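Local atomic coordinates of copper-containing nitrite reductase (Hyphomicrobium denitrificans 1NES1, PDB entry 6TFO), a protein that probably reduces nitrite to nitric oxide at its copper centres, with cytochrome c as the likely electron donor. Residues A164-I169 / T207-L212; G197-V202 / P256-Y261; I221-F226 / Y238-P243. All blocks are in the same frame, centred on the assembly; numbering follows the deposited sequence.

Interaction 1. Residues A164-I169 / T207-L212; sequences AKTVRI and TVELHL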
# COMPACT_ATOMS: atom_id res chain seq x y z
N ALA C 164 -56.97 -29.02 -24.19
CA ALA C 164 -56.53 -27.66 -23.81
C ALA C 164 -57.61 -27.07 -22.90
O ALA C 164 -58.79 -27.41 -23.09
CB ALA C 164 -56.32 -26.81 -25.04
N LYS C 165 -57.22 -26.24 -21.93
CA LYS C 165 -58.17 -25.58 -20.99
C LYS C 165 -57.50 -24.35 -20.36
O LYS C 165 -56.30 -24.12 -20.60
CB LYS C 165 -58.64 -26.57 -19.91
CG LYS C 165 -57.56 -26.97 -18.92
CD LYS C 165 -57.85 -28.21 -18.13
CE LYS C 165 -57.13 -28.20 -16.80
NZ LYS C 165 -57.87 -28.95 -15.76
N THR C 166 -58.28 -23.60 -19.59
CA THR C 166 -57.80 -22.49 -18.74
C THR C 166 -57.22 -23.08 -17.45
O THR C 166 -57.94 -23.83 -16.78
CB THR C 166 -58.92 -21.48 -18.48
OG1 THR C 166 -59.15 -20.80 -19.71
CG2 THR C 166 -58.58 -20.48 -17.39
N VAL C 167 -55.95 -22.75 -17.15
CA VAL C 167 -55.20 -23.19 -15.94
C VAL C 167 -54.82 -21.94 -15.11
O VAL C 167 -54.09 -21.07 -15.63
CB VAL C 167 -53.94 -24.00 -16.32
CG1 VAL C 167 -53.19 -24.51 -15.10
CG2 VAL C 167 -54.27 -25.15 -17.24
N ARG C 168 -55.28 -21.87 -13.86
CA ARG C 168 -54.91 -20.79 -12.91
C ARG C 168 -53.62 -21.21 -12.20
O ARG C 168 -53.60 -22.31 -11.61
CB ARG C 168 -56.01 -20.53 -11.88
CG ARG C 168 -55.79 -19.27 -11.05
CD ARG C 168 -56.21 -19.45 -9.60
NE ARG C 168 -55.81 -18.31 -8.79
CZ ARG C 168 -56.60 -17.32 -8.38
NH1 ARG C 168 -57.88 -17.29 -8.69
NH2 ARG C 168 -56.10 -16.35 -7.64
N ILE C 169 -52.59 -20.37 -12.27
CA ILE C 169 -51.31 -20.56 -11.55
C ILE C 169 -51.16 -19.40 -10.55
O ILE C 169 -51.35 -18.21 -10.95
CB ILE C 169 -50.13 -20.67 -12.55
CG1 ILE C 169 -50.31 -21.87 -13.49
CG2 ILE C 169 -48.80 -20.73 -11.81
CD1 ILE C 169 -49.21 -22.05 -14.52
N THR C 207 -54.70 -21.98 -21.78
CA THR C 207 -54.74 -20.55 -21.40
C THR C 207 -54.34 -20.46 -19.92
O THR C 207 -55.02 -21.08 -19.08
CB THR C 207 -56.11 -19.94 -21.76
OG1 THR C 207 -56.10 -19.76 -23.17
CG2 THR C 207 -56.39 -18.61 -21.10
N VAL C 208 -53.24 -19.76 -19.63
CA VAL C 208 -52.66 -19.63 -18.25
C VAL C 208 -53.15 -18.32 -17.66
O VAL C 208 -52.93 -17.24 -18.31
CB VAL C 208 -51.12 -19.73 -18.26
CG1 VAL C 208 -50.52 -19.39 -16.91
CG2 VAL C 208 -50.63 -21.11 -18.72
N GLU C 209 -53.89 -18.42 -16.55
CA GLU C 209 -54.36 -17.30 -15.71
C GLU C 209 -53.39 -17.20 -14.53
O GLU C 209 -53.55 -17.96 -13.55
CB GLU C 209 -55.79 -17.53 -15.22
CG GLU C 209 -56.32 -16.46 -14.28
CD GLU C 209 -57.66 -16.83 -13.66
OE1 GLU C 209 -57.83 -16.65 -12.45
OE2 GLU C 209 -58.52 -17.32 -14.40
N LEU C 210 -52.39 -16.33 -14.67
CA LEU C 210 -51.30 -16.20 -13.68
C LEU C 210 -51.63 -15.09 -12.69
O LEU C 210 -51.81 -13.94 -13.14
CB LEU C 210 -49.97 -15.87 -14.35
CG LEU C 210 -48.84 -15.85 -13.33
CD1 LEU C 210 -48.16 -17.21 -13.25
CD2 LEU C 210 -47.86 -14.75 -13.67
N HIS C 211 -51.67 -15.45 -11.41
CA HIS C 211 -51.75 -14.51 -10.27
C HIS C 211 -50.36 -14.42 -9.62
O HIS C 211 -49.87 -15.47 -9.15
CB HIS C 211 -52.82 -15.00 -9.29
CG HIS C 211 -54.21 -14.84 -9.81
ND1 HIS C 211 -55.08 -13.90 -9.29
CD2 HIS C 211 -54.87 -15.47 -10.80
CE1 HIS C 211 -56.23 -13.98 -9.93
NE2 HIS C 211 -56.12 -14.93 -10.86
N LEU C 212 -49.73 -13.24 -9.64
CA LEU C 212 -48.48 -12.97 -8.88
C LEU C 212 -48.79 -12.09 -7.66
O LEU C 212 -49.11 -10.89 -7.88
CB LEU C 212 -47.43 -12.35 -9.80
CG LEU C 212 -45.98 -12.51 -9.31
CD1 LEU C 212 -45.01 -12.49 -10.48
CD2 LEU C 212 -45.62 -11.42 -8.30
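T166 to I169 and T207 to L210 pair as neighbouring parallel strands in one sheet of the cupredoxin domain, in a contact that lies near the protein surface. Four bridges join T166 with T207, V167 with V208, R168 with E209 and I169 with L210. The backbone bonds run in a regular ladder. T207 N reaches K165 O at 2.9 Å, and V167 N reaches T207 O at 2.7 Å. E209 N, I169 N and H211 N continue it, bonding to V167 O, E209 O and I169 O. The strand axes are turned 22° from parallel.

The two faces differ in chemistry. T166, T207, R168 and E209 share the polar face. Here the guanidinium of R168 lies flat over the ring of H211, with centres 3.5 Å apart and planes at 15°. An off-staggered chi2 of R168, -142°, bends the chain, which goes on to lay the guanidinium there. H211 NE2 donates to E209 OE1 at 2.9 Å, on the anti lone pair, and E246 OE1 holds ND1. The link from R168 NH1 to E209 OE1 is long, 3.8 Å, and purely electrostatic, because the oxygen lies well out of the guanidinium plane. R168 has a stronger salt-bridge partner in D170, through NE. P448 of a second subunit packs on T166 and E209.

The apolar face carries V167, I169, V208 and L210. I169 touches V208 with CD1 against CG1 at 3.8 Å, and L210 with CG2 against CD1 at 3.9 Å. L200 and V202 of the facing sheet pack against this side. A parallel pair of neighbouring strands, first and third of their sheet in chain order, with its apolar side turned inward, is characteristic of the cupredoxin beta sandwich.

Interaction 2. Residues G197-V202 / P256-Y261; sequences GPFLRV and PGIFVY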
# COMPACT_ATOMS: atom_id res chain seq x y z
N GLY C 197 -38.13 -21.92 -8.08
CA GLY C 197 -39.58 -21.71 -7.90
C GLY C 197 -40.39 -22.95 -8.27
O GLY C 197 -39.83 -23.97 -8.68
N PRO C 198 -41.73 -22.93 -8.10
CA PRO C 198 -42.56 -24.08 -8.43
C PRO C 198 -42.35 -24.52 -9.88
O PRO C 198 -42.17 -23.66 -10.71
CB PRO C 198 -43.99 -23.56 -8.19
CG PRO C 198 -43.81 -22.50 -7.14
CD PRO C 198 -42.51 -21.82 -7.52
N PHE C 199 -42.32 -25.84 -10.12
CA PHE C 199 -42.36 -26.45 -11.47
C PHE C 199 -43.78 -26.30 -12.04
O PHE C 199 -44.72 -26.87 -11.49
CB PHE C 199 -41.92 -27.92 -11.43
CG PHE C 199 -41.67 -28.54 -12.78
CD1 PHE C 199 -42.73 -28.97 -13.57
CD2 PHE C 199 -40.37 -28.71 -13.25
CE1 PHE C 199 -42.49 -29.54 -14.81
CE2 PHE C 199 -40.14 -29.28 -14.49
CZ PHE C 199 -41.19 -29.70 -15.27
N LEU C 200 -43.93 -25.48 -13.07
CA LEU C 200 -45.23 -25.23 -13.74
C LEU C 200 -45.34 -26.17 -14.95
O LEU C 200 -44.40 -26.25 -15.76
CB LEU C 200 -45.31 -23.76 -14.15
CG LEU C 200 -45.03 -22.76 -13.03
CD1 LEU C 200 -45.09 -21.34 -13.56
CD2 LEU C 200 -46.01 -22.95 -11.88
N ARG C 201 -46.45 -26.90 -15.02
CA ARG C 201 -46.70 -27.97 -16.03
C ARG C 201 -48.08 -27.73 -16.63
O ARG C 201 -49.09 -27.79 -15.89
CB ARG C 201 -46.60 -29.35 -15.37
CG ARG C 201 -46.34 -30.48 -16.36
CD ARG C 201 -45.85 -31.73 -15.66
NE ARG C 201 -45.37 -32.74 -16.60
CZ ARG C 201 -44.51 -33.71 -16.30
NH1 ARG C 201 -43.98 -33.81 -15.10
NH2 ARG C 201 -44.16 -34.57 -17.24
N VAL C 202 -48.11 -27.37 -17.90
CA VAL C 202 -49.35 -27.17 -18.69
C VAL C 202 -49.23 -27.96 -20.00
O VAL C 202 -48.16 -28.59 -20.27
CB VAL C 202 -49.61 -25.67 -18.91
CG1 VAL C 202 -49.79 -24.95 -17.58
CG2 VAL C 202 -48.53 -25.01 -19.77
N PRO C 256 -44.78 -25.89 -27.32
CA PRO C 256 -44.26 -26.88 -26.39
C PRO C 256 -42.75 -26.69 -26.24
O PRO C 256 -42.09 -26.26 -27.19
CB PRO C 256 -44.55 -28.24 -27.05
CG PRO C 256 -45.38 -27.93 -28.27
CD PRO C 256 -45.12 -26.48 -28.62
N GLY C 257 -42.25 -27.03 -25.06
CA GLY C 257 -40.88 -26.73 -24.62
C GLY C 257 -40.74 -26.79 -23.11
O GLY C 257 -41.77 -26.83 -22.40
N ILE C 258 -39.49 -26.84 -22.66
CA ILE C 258 -39.10 -26.74 -21.22
C ILE C 258 -38.46 -25.36 -21.04
O ILE C 258 -37.39 -25.09 -21.59
CB ILE C 258 -38.24 -27.96 -20.80
CG1 ILE C 258 -37.86 -27.88 -19.32
CG2 ILE C 258 -37.03 -28.15 -21.71
CD1 ILE C 258 -39.04 -27.91 -18.39
N PHE C 259 -39.19 -24.45 -20.40
CA PHE C 259 -38.90 -23.00 -20.40
C PHE C 259 -38.44 -22.57 -19.01
O PHE C 259 -39.09 -22.94 -18.01
CB PHE C 259 -40.15 -22.23 -20.85
CG PHE C 259 -40.55 -22.53 -22.27
CD1 PHE C 259 -39.82 -22.02 -23.34
CD2 PHE C 259 -41.64 -23.34 -22.54
CE1 PHE C 259 -40.19 -22.30 -24.64
CE2 PHE C 259 -42.01 -23.62 -23.85
CZ PHE C 259 -41.28 -23.11 -24.90
N VAL C 260 -37.34 -21.82 -18.91
CA VAL C 260 -37.02 -21.15 -17.61
C VAL C 260 -37.94 -19.93 -17.55
O VAL C 260 -38.20 -19.33 -18.61
CB VAL C 260 -35.53 -20.84 -17.36
CG1 VAL C 260 -34.58 -21.37 -18.42
CG2 VAL C 260 -35.29 -19.37 -17.05
N TYR C 261 -38.53 -19.71 -16.38
CA TYR C 261 -39.15 -18.42 -15.99
C TYR C 261 -38.28 -17.82 -14.88
O TYR C 261 -37.55 -18.58 -14.17
CB TYR C 261 -40.62 -18.60 -15.59
CG TYR C 261 -40.87 -19.30 -14.28
CD1 TYR C 261 -40.97 -20.67 -14.20
CD2 TYR C 261 -41.03 -18.57 -13.10
CE1 TYR C 261 -41.22 -21.31 -13.00
CE2 TYR C 261 -41.28 -19.20 -11.89
CZ TYR C 261 -41.39 -20.58 -11.84
OH TYR C 261 -41.63 -21.23 -10.66
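Y261 makes the tight part of this contact, reaching out from strand 257-262 to the bend at G197 and P198. Its hydroxyl donates to P198 O at 2.5 Å, a very short bond whose exact length is doubtful. The carbonyl oxygen sits at the ring edge, near the ring plane. With chi1 at 71°, CG of Y261 lies between the backbone N and the carbonyl carbon, and from there the ring runs on toward 197-200. G197 also belongs here: a CB at this position would come within 2.6 Å of Y261 OH and clash. L200 comes over one ring face, where its CD1 stands 4.2 Å from the ring centroid in a CH-pi contact offset toward the rim. A phenylalanine in place of Y261 would probably keep the contact with L200 but leave P198 O without this donor.

The other end is loose, though it too is buried rather than open to solvent. There F199 CZ only just meets I258 CD1, at 4.2 Å. F355 touches both residues. Q392 of a second subunit bonds to I258 O and V260 N.

Strands 200-203 and 257-262 are not direct neighbours, since strand 277-283 runs between them. The contact therefore bridges across one sheet of the cupredoxin domain, and Y261 directly precedes the copper ligand H262, at the edge of the copper site that H262 shares with H227.

Interaction 3. Residues I221-F226 / Y238-P243; sequences IHSVDF and YTQTDP. With CU (copper (II) ion), chain J.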
# COMPACT_ATOMS: atom_id res chain seq x y z
N ILE C 221 -40.12 -4.45 -5.57
CA ILE C 221 -41.05 -4.85 -6.66
C ILE C 221 -40.56 -6.21 -7.20
O ILE C 221 -39.34 -6.43 -7.25
CB ILE C 221 -41.10 -3.74 -7.74
CG1 ILE C 221 -41.68 -2.42 -7.21
CG2 ILE C 221 -41.85 -4.22 -8.98
CD1 ILE C 221 -41.46 -1.22 -8.11
N HIS C 222 -41.46 -7.13 -7.51
CA HIS C 222 -41.15 -8.40 -8.22
C HIS C 222 -42.07 -8.59 -9.43
O HIS C 222 -43.12 -7.92 -9.51
CB HIS C 222 -41.22 -9.59 -7.25
CG HIS C 222 -40.17 -9.50 -6.20
ND1 HIS C 222 -38.86 -9.72 -6.49
CD2 HIS C 222 -40.23 -9.16 -4.90
CE1 HIS C 222 -38.15 -9.55 -5.40
NE2 HIS C 222 -38.97 -9.21 -4.41
N SER C 223 -41.68 -9.50 -10.32
CA SER C 223 -42.33 -9.73 -11.62
C SER C 223 -42.05 -11.17 -12.08
O SER C 223 -41.42 -11.93 -11.33
CB SER C 223 -41.85 -8.71 -12.62
OG SER C 223 -40.45 -8.87 -12.84
N VAL C 224 -42.52 -11.53 -13.28
CA VAL C 224 -42.15 -12.82 -13.91
C VAL C 224 -42.17 -12.67 -15.42
O VAL C 224 -43.11 -12.04 -15.95
CB VAL C 224 -43.03 -13.97 -13.41
CG1 VAL C 224 -44.49 -13.73 -13.73
CG2 VAL C 224 -42.57 -15.30 -13.97
N ASP C 225 -41.11 -13.17 -16.05
CA ASP C 225 -40.95 -13.40 -17.50
C ASP C 225 -40.90 -14.91 -17.65
O ASP C 225 -40.04 -15.53 -16.98
CB ASP C 225 -39.69 -12.67 -18.00
CG ASP C 225 -39.14 -13.08 -19.36
OD1 ASP C 225 -39.80 -13.88 -20.03
OD2 ASP C 225 -38.03 -12.58 -19.72
N PHE C 226 -41.85 -15.49 -18.39
CA PHE C 226 -41.85 -16.92 -18.83
C PHE C 226 -41.31 -17.00 -20.26
O PHE C 226 -41.88 -16.32 -21.16
CB PHE C 226 -43.25 -17.51 -18.83
CG PHE C 226 -44.00 -17.40 -17.53
CD1 PHE C 226 -43.85 -18.36 -16.55
CD2 PHE C 226 -44.87 -16.35 -17.32
CE1 PHE C 226 -44.57 -18.29 -15.38
CE2 PHE C 226 -45.57 -16.27 -16.13
CZ PHE C 226 -45.42 -17.24 -15.17
N TYR C 238 -46.63 -6.96 -17.43
CA TYR C 238 -47.99 -7.01 -16.82
C TYR C 238 -47.89 -7.41 -15.34
O TYR C 238 -48.94 -7.34 -14.67
CB TYR C 238 -48.91 -7.99 -17.58
CG TYR C 238 -49.03 -7.75 -19.07
CD1 TYR C 238 -48.05 -8.19 -19.94
CD2 TYR C 238 -50.11 -7.08 -19.61
CE1 TYR C 238 -48.12 -7.96 -21.31
CE2 TYR C 238 -50.22 -6.85 -20.97
CZ TYR C 238 -49.22 -7.30 -21.83
OH TYR C 238 -49.28 -7.08 -23.17
N THR C 239 -46.71 -7.84 -14.85
CA THR C 239 -46.57 -8.50 -13.51
C THR C 239 -45.61 -7.74 -12.58
O THR C 239 -45.23 -8.32 -11.54
CB THR C 239 -46.16 -9.98 -13.64
OG1 THR C 239 -44.99 -10.11 -14.45
CG2 THR C 239 -47.28 -10.81 -14.22
N GLN C 240 -45.24 -6.49 -12.90
CA GLN C 240 -44.45 -5.63 -11.98
C GLN C 240 -45.36 -5.35 -10.78
O GLN C 240 -46.27 -4.53 -10.92
CB GLN C 240 -43.97 -4.35 -12.67
CG GLN C 240 -43.00 -4.59 -13.82
CD GLN C 240 -41.66 -5.16 -13.42
OE1 GLN C 240 -41.02 -4.68 -12.50
NE2 GLN C 240 -41.22 -6.17 -14.15
N THR C 241 -45.14 -6.05 -9.68
CA THR C 241 -46.07 -6.11 -8.52
C THR C 241 -45.43 -5.43 -7.29
O THR C 241 -44.36 -5.92 -6.82
CB THR C 241 -46.43 -7.56 -8.19
OG1 THR C 241 -46.78 -8.22 -9.41
CG2 THR C 241 -47.53 -7.67 -7.17
N ASP C 242 -46.06 -4.36 -6.78
CA ASP C 242 -45.60 -3.68 -5.54
C ASP C 242 -45.74 -4.66 -4.39
O ASP C 242 -46.51 -5.61 -4.48
CB ASP C 242 -46.38 -2.39 -5.28
CG ASP C 242 -46.04 -1.28 -6.25
OD1 ASP C 242 -44.95 -1.33 -6.89
OD2 ASP C 242 -46.87 -0.37 -6.38
N PRO C 243 -44.95 -4.51 -3.30
CA PRO C 243 -45.15 -5.31 -2.10
C PRO C 243 -46.58 -5.22 -1.53
O PRO C 243 -47.16 -4.16 -1.54
CB PRO C 243 -44.13 -4.72 -1.11
CG PRO C 243 -43.04 -4.16 -2.00
CD PRO C 243 -43.79 -3.62 -3.21
CU CU J . -37.82 -10.14 -8.19
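H222, paired with T241 through its backbone, carries an imidazole that binds copper through ND1 at 2.0 Å and bonds to E175 through NE2. A second flat group, the F226 ring, has V224 CG2 from within the same segment over one face, 3.6 Å above the plane and offset toward the rim. The carboxamide of Q240 sets OE1 3.6 Å from I221 CG2. Its outside partners are T265 for OE1 and A264 O for NE2.

CB of H222 points away from 238-243, which grips the backbone behind the ring. T241 N donates to H222 O at 2.8 Å, and H222 N to T241 O at 3.2 Å. This is one antiparallel hydrogen-bonded pair. T239 extends it by a side-chain bond: OG1 accepts from V224 N at 3.1 Å and also bonds to A235 O. T241 OG1 in turn donates to T239 O at 2.6 Å, which ties 238-243 to itself.

S223 OG bonds to T265 and to A264 N, next to the copper ligand C263. C263, H271 and M276 complete the metal's coordination. Two histidines, a cysteine and a methionine make this the type 1 copper site of a cupredoxin domain.

All three contacts belong to one cupredoxin domain and touch one another through apolar side chains. Interaction 1 is a surface contact of regular strand pairing, with charged groups on its outer face. Interaction 2 is buried and mostly apolar, apart from a single hydroxyl bond. Interaction 3 is partly buried and joins loop segments by backbone and side-chain bonds beside copper. Interactions 1 and 2 meet where I169 packs on L200, one sheet against the other. Interactions 1 and 3 meet where L210 packs on F226 and V224. Interactions 2 and 3 share a sheet, since strands 225-226 and 257-262 are neighbours and Y261 touches F226. Each contact also reaches a second subunit.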